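PDB 2P62: DUF4276 family protein from Pyrococcus horikoshii, which is of unknown function but belongs to a Toprim-like family, which suggests, without proving, a role related to nucleic acids. Local coordinates for residues R2-I7 and E91-R96; F145-K150 and K180-T185. All coordinates share one frame; numbering follows the deposited sequence.

Contact 1. Residues R2-I7 and E91-R96; sequences RIKLII and EVYVVR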
loop_
_atom_site.group_PDB
_atom_site.type_symbol
_atom_site.label_atom_id
_atom_site.label_comp_id
_atom_site.label_asym_id
_atom_site.label_seq_id
_atom_site.Cartn_x
_atom_site.Cartn_y
_atom_site.Cartn_z
ATOM N N ARG A 2 27.129 0.850 15.859
ATOM C CA ARG A 2 27.217 2.123 15.138
ATOM C C ARG A 2 25.833 2.341 14.549
ATOM O O ARG A 2 25.246 1.426 13.967
ATOM C CB ARG A 2 28.222 2.056 13.991
ATOM C CG ARG A 2 29.662 2.098 14.414
ATOM C CD ARG A 2 30.434 0.944 13.814
ATOM N NE ARG A 2 30.419 0.909 12.350
ATOM C CZ ARG A 2 30.712 1.941 11.569
ATOM N NH1 ARG A 2 31.026 3.104 12.106
ATOM N NH2 ARG A 2 30.747 1.803 10.255
ATOM N N ILE A 3 25.313 3.550 14.699
ATOM C CA ILE A 3 23.987 3.853 14.194
ATOM C C ILE A 3 24.013 4.917 13.118
ATOM O O ILE A 3 24.651 5.956 13.282
ATOM C CB ILE A 3 23.057 4.369 15.303
ATOM C CG1 ILE A 3 23.023 3.404 16.482
ATOM C CG2 ILE A 3 21.649 4.518 14.752
ATOM C CD1 ILE A 3 22.256 3.960 17.639
ATOM N N LYS A 4 23.306 4.647 12.026
ATOM C CA LYS A 4 23.186 5.573 10.911
ATOM C C LYS A 4 21.694 5.757 10.651
ATOM O O LYS A 4 20.937 4.785 10.621
ATOM C CB LYS A 4 23.857 5.003 9.664
ATOM C CG LYS A 4 25.318 4.653 9.851
ATOM C CD LYS A 4 25.968 4.353 8.523
ATOM C CE LYS A 4 27.428 3.948 8.700
ATOM N NZ LYS A 4 28.059 3.748 7.364
ATOM N N LEU A 5 21.275 7.007 10.476
ATOM C CA LEU A 5 19.878 7.329 10.226
ATOM C C LEU A 5 19.620 7.627 8.745
ATOM O O LEU A 5 20.319 8.433 8.123
ATOM C CB LEU A 5 19.466 8.537 11.080
ATOM C CG LEU A 5 18.023 9.046 10.977
ATOM C CD1 LEU A 5 17.062 7.926 11.382
ATOM C CD2 LEU A 5 17.832 10.266 11.882
ATOM N N ILE A 6 18.617 6.955 8.189
ATOM C CA ILE A 6 18.229 7.142 6.798
ATOM C C ILE A 6 16.797 7.673 6.750
ATOM O O ILE A 6 15.859 7.014 7.202
ATOM C CB ILE A 6 18.308 5.826 6.000
ATOM C CG1 ILE A 6 19.718 5.231 6.117
ATOM C CG2 ILE A 6 17.948 6.096 4.535
ATOM C CD1 ILE A 6 19.974 3.996 5.255
ATOM N N ILE A 7 16.645 8.878 6.210
ATOM C CA ILE A 7 15.343 9.525 6.110
ATOM C C ILE A 7 14.864 9.604 4.668
ATOM O O ILE A 7 15.516 10.211 3.820
ATOM C CB ILE A 7 15.387 10.960 6.672
ATOM C CG1 ILE A 7 15.987 10.952 8.087
ATOM C CG2 ILE A 7 13.969 11.546 6.679
ATOM C CD1 ILE A 7 16.231 12.339 8.672
ATOM N N GLU A 91 26.084 9.121 11.156
ATOM C CA GLU A 91 25.738 9.576 9.822
ATOM C C GLU A 91 24.231 9.667 9.672
ATOM O O GLU A 91 23.473 8.894 10.267
ATOM C CB GLU A 91 26.326 8.648 8.732
ATOM C CG GLU A 91 27.834 8.412 8.855
ATOM C CD GLU A 91 28.456 7.623 7.709
ATOM O OE1 GLU A 91 27.861 6.612 7.262
ATOM O OE2 GLU A 91 29.567 8.009 7.266
ATOM N N VAL A 92 23.811 10.650 8.890
ATOM C CA VAL A 92 22.410 10.859 8.607
ATOM C C VAL A 92 22.286 11.084 7.109
ATOM O O VAL A 92 22.981 11.925 6.532
ATOM C CB VAL A 92 21.832 12.094 9.344
ATOM C CG1 VAL A 92 20.393 12.306 8.909
ATOM C CG2 VAL A 92 21.886 11.893 10.861
ATOM N N TYR A 93 21.410 10.304 6.484
ATOM C CA TYR A 93 21.159 10.408 5.053
ATOM C C TYR A 93 19.769 10.991 4.844
ATOM O O TYR A 93 18.811 10.559 5.470
ATOM C CB TYR A 93 21.254 9.025 4.389
ATOM C CG TYR A 93 22.640 8.433 4.442
ATOM C CD1 TYR A 93 23.096 7.790 5.595
ATOM C CD2 TYR A 93 23.536 8.601 3.381
ATOM C CE1 TYR A 93 24.405 7.345 5.702
ATOM C CE2 TYR A 93 24.861 8.152 3.480
ATOM C CZ TYR A 93 25.289 7.531 4.646
ATOM O OH TYR A 93 26.607 7.138 4.801
ATOM N N VAL A 94 19.657 11.990 3.982
ATOM C CA VAL A 94 18.357 12.585 3.707
ATOM C C VAL A 94 18.122 12.453 2.208
ATOM O O VAL A 94 18.790 13.104 1.415
ATOM C CB VAL A 94 18.328 14.063 4.139
ATOM C CG1 VAL A 94 16.932 14.648 3.911
ATOM C CG2 VAL A 94 18.699 14.176 5.616
ATOM N N VAL A 95 17.184 11.588 1.830
ATOM C CA VAL A 95 16.882 11.323 0.430
ATOM C C VAL A 95 15.560 11.908 -0.019
ATOM O O VAL A 95 14.521 11.690 0.612
ATOM C CB VAL A 95 16.862 9.809 0.170
ATOM C CG1 VAL A 95 16.457 9.517 -1.281
ATOM C CG2 VAL A 95 18.245 9.231 0.492
ATOM N N ARG A 96 15.607 12.640 -1.124
ATOM C CA ARG A 96 14.422 13.279 -1.673
ATOM C C ARG A 96 14.524 13.355 -3.186
ATOM O O ARG A 96 15.616 13.505 -3.732
ATOM C CB ARG A 96 14.268 14.701 -1.105
ATOM C CG ARG A 96 13.008 15.404 -1.609
ATOM C CD ARG A 96 12.821 16.786 -1.021
ATOM N NE ARG A 96 13.714 17.778 -1.624
ATOM C CZ ARG A 96 13.697 19.076 -1.334
ATOM N NH1 ARG A 96 12.834 19.554 -0.449
ATOM N NH2 ARG A 96 14.548 19.898 -1.925
#

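Contact 2. Residues F145-K150 and K180-T185; sequences FVKEKK and KGDKLT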
loop_
_atom_site.group_PDB
_atom_site.type_symbol
_atom_site.label_atom_id
_atom_site.label_comp_id
_atom_site.label_asym_id
_atom_site.label_seq_id
_atom_site.Cartn_x
_atom_site.Cartn_y
_atom_site.Cartn_z
ATOM N N PHE A 145 7.702 8.836 -24.850
ATOM C CA PHE A 145 6.381 8.968 -24.254
ATOM C C PHE A 145 6.379 9.154 -22.740
ATOM O O PHE A 145 5.322 9.115 -22.107
ATOM C CB PHE A 145 5.531 7.762 -24.655
ATOM C CG PHE A 145 5.218 7.723 -26.122
ATOM C CD1 PHE A 145 4.414 8.705 -26.693
ATOM C CD2 PHE A 145 5.766 6.744 -26.945
ATOM C CE1 PHE A 145 4.160 8.717 -28.063
ATOM C CE2 PHE A 145 5.520 6.746 -28.320
ATOM C CZ PHE A 145 4.714 7.738 -28.878
ATOM N N VAL A 146 7.556 9.392 -22.169
ATOM C CA VAL A 146 7.678 9.581 -20.729
ATOM C C VAL A 146 8.293 10.933 -20.365
ATOM O O VAL A 146 9.355 11.294 -20.861
ATOM C CB VAL A 146 8.535 8.457 -20.096
ATOM C CG1 VAL A 146 8.549 8.607 -18.580
ATOM C CG2 VAL A 146 7.986 7.089 -20.497
ATOM N N LYS A 147 7.616 11.674 -19.491
ATOM C CA LYS A 147 8.107 12.973 -19.054
ATOM C C LYS A 147 9.397 12.807 -18.274
ATOM O O LYS A 147 9.612 11.798 -17.601
ATOM C CB LYS A 147 7.068 13.683 -18.187
ATOM C CG LYS A 147 5.862 14.163 -18.953
ATOM C CD LYS A 147 4.895 14.908 -18.051
ATOM C CE LYS A 147 3.705 15.437 -18.843
ATOM N NZ LYS A 147 2.748 16.186 -17.977
ATOM N N GLU A 148 10.256 13.813 -18.357
ATOM C CA GLU A 148 11.541 13.769 -17.681
ATOM C C GLU A 148 11.411 14.298 -16.245
ATOM O O GLU A 148 11.863 15.399 -15.938
ATOM C CB GLU A 148 12.539 14.598 -18.493
ATOM C CG GLU A 148 13.936 14.026 -18.565
ATOM C CD GLU A 148 13.994 12.656 -19.222
ATOM O OE1 GLU A 148 13.542 12.517 -20.377
ATOM O OE2 GLU A 148 14.501 11.713 -18.580
ATOM N N LYS A 149 10.776 13.521 -15.370
ATOM C CA LYS A 149 10.615 13.940 -13.980
ATOM C C LYS A 149 11.625 13.185 -13.119
ATOM O O LYS A 149 11.565 11.962 -12.995
ATOM C CB LYS A 149 9.180 13.679 -13.511
ATOM C CG LYS A 149 8.132 14.252 -14.466
ATOM C CD LYS A 149 6.702 14.104 -13.939
ATOM C CE LYS A 149 6.464 14.970 -12.707
ATOM N NZ LYS A 149 5.040 14.935 -12.284
ATOM N N LYS A 150 12.568 13.929 -12.546
ATOM C CA LYS A 150 13.618 13.340 -11.729
ATOM C C LYS A 150 13.110 12.947 -10.353
ATOM O O LYS A 150 12.858 13.793 -9.491
ATOM C CB LYS A 150 14.797 14.308 -11.618
ATOM C CG LYS A 150 15.436 14.658 -12.959
ATOM C CD LYS A 150 16.728 15.427 -12.747
ATOM C CE LYS A 150 17.406 15.801 -14.058
ATOM N NZ LYS A 150 16.616 16.815 -14.821
ATOM N N LYS A 180 -4.482 9.289 -22.839
ATOM C CA LYS A 180 -4.336 10.216 -21.722
ATOM C C LYS A 180 -4.286 11.656 -22.208
ATOM O O LYS A 180 -4.640 12.582 -21.477
ATOM C CB LYS A 180 -3.063 9.909 -20.937
ATOM C CG LYS A 180 -2.863 10.787 -19.713
ATOM C CD LYS A 180 -1.476 10.570 -19.121
ATOM C CE LYS A 180 -1.197 11.510 -17.954
ATOM N NZ LYS A 180 0.246 11.463 -17.560
ATOM N N GLY A 181 -3.841 11.831 -23.449
ATOM C CA GLY A 181 -3.746 13.158 -24.023
ATOM C C GLY A 181 -2.541 13.926 -23.515
ATOM O O GLY A 181 -2.587 15.152 -23.403
ATOM N N ASP A 182 -1.461 13.207 -23.212
ATOM C CA ASP A 182 -0.222 13.811 -22.708
ATOM C C ASP A 182 0.798 12.697 -22.501
ATOM O O ASP A 182 0.459 11.516 -22.576
ATOM C CB ASP A 182 -0.480 14.532 -21.372
ATOM C CG ASP A 182 0.702 15.407 -20.909
ATOM O OD1 ASP A 182 0.590 16.003 -19.813
ATOM O OD2 ASP A 182 1.729 15.512 -21.621
ATOM N N LYS A 183 2.050 13.066 -22.258
ATOM C CA LYS A 183 3.077 12.065 -22.026
ATOM C C LYS A 183 2.838 11.407 -20.676
ATOM O O LYS A 183 2.213 11.974 -19.781
ATOM C CB LYS A 183 4.475 12.688 -22.034
ATOM C CG LYS A 183 5.003 13.066 -23.406
ATOM C CD LYS A 183 6.363 13.756 -23.284
ATOM C CE LYS A 183 6.868 14.274 -24.627
ATOM N NZ LYS A 183 8.111 15.095 -24.481
ATOM N N LEU A 184 3.354 10.197 -20.556
ATOM C CA LEU A 184 3.244 9.408 -19.353
ATOM C C LEU A 184 4.262 9.863 -18.317
ATOM O O LEU A 184 5.406 10.167 -18.666
ATOM C CB LEU A 184 3.503 7.951 -19.709
ATOM C CG LEU A 184 2.313 7.037 -19.992
ATOM C CD1 LEU A 184 1.194 7.767 -20.712
ATOM C CD2 LEU A 184 2.825 5.853 -20.781
ATOM N N THR A 185 3.851 9.921 -17.049
ATOM C CA THR A 185 4.772 10.298 -15.973
ATOM C C THR A 185 5.549 9.045 -15.566
ATOM O O THR A 185 5.143 7.923 -15.885
ATOM C CB THR A 185 4.046 10.778 -14.704
ATOM O OG1 THR A 185 3.194 9.731 -14.224
ATOM C CG2 THR A 185 3.239 12.030 -14.970
#

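Contact 1. Residues R2-I7 and E91-R96
K4 and E91 both set CG beside the backbone N and anti to the carbonyl carbon (chi1 -57° and -53°), and with extended chains beyond CG they run side by side, pointing the same way. K4 NZ reaches E91 OE1 at 2.9 Å in a salt bridge that meets the oxygen from above the carboxylate plane. The hydroxyl of Y93, two residues along the strand from E91, donates to the same E91 OE1 over 2.8 Å from the opposite face of that plane, so two donors grip one oxygen and help fix the carboxylate. The Y93 ring turns its edge to K4 CD and to L5 O, while I6 CG1 approaches it obliquely. K4 NZ also donates to M239 O and to O of the C-terminal residue G241, bringing the C-terminus onto the face of the sheet that carries K4 and E91.

The two segments are adjacent parallel strands at the middle of a mixed sheet, consistent with the alpha/beta core of a Toprim-like domain. Four backbone bonds join them, L5 N to E91 O, Y93 N to L5 O (the shortest, 2.7 Å), I7 N to Y93 O and V95 N to I7 O; L5 and I7 thus each use both N and O. Over the face that carries K4, I6, E91 and Y93, helix 233-239 packs on I6 and Y93, whose ring stacks with Y132 of strand 129-136. On the other face, which helix 71-84 covers, L5 CB meets V92 CG2, and I7 CD1 reaches V92 CG1 at 4.2 Å and V94 CG2 at 4.3 Å.

Contact 2. Residues F145-K150 and K180-T185
The backbones of V146 and L184 are joined by a single bridge, held by two hydrogen bonds, L184 N to F145 O at 2.7 Å and K147 N to L184 O at 2.8 Å. V146 CA also directs a CH contact to L184 O, and V146 CG1 lies 3.5 Å from that same oxygen. The K147 chain, extended beyond CG, crosses the D182 side chain at about a right angle; its NZ forms a salt bridge with D182 OD1 at 2.8 Å, arriving on the syn side but 34° out of the carboxylate plane, and so links the two loops. Nearer its root, K147 CG packs on K183 CB at 3.7 Å. K180 NZ donates to K183 O across the turn at G181 and forms a salt bridge with D188 of helix 186-196. At the far end K149 CD touches T185 CG2 at 4.2 Å, while T185 OG1 caps D188 N at the start of helix 186-196. The bridge thus joins the loop between strand 129-136 and helix 152-162 to the link between helices 171-180 and 186-196, with V146 and L184 each packing against both of these helices.

How the contacts relate
The two contacts come in series along the chain: 2-7 with 91-96 closes before 145-150 with 180-185 begins. Their centres lie about 31 Å apart, on opposite sides of the chain's centre, and they do not touch, although their nearest atoms are about 6 Å apart. Contact 1 is buried in the middle of the mixed sheet, whereas contact 2 is a partly buried loop pairing among helices. Strand 129-136 connects them: it neighbours strand 89-97, and the chain leaves it for the loop holding 145-150. The last helix, 233-239, returns to cover one face of contact 1, so the helical part with contact 2 is inserted between the sheet strands and this C-terminal helix.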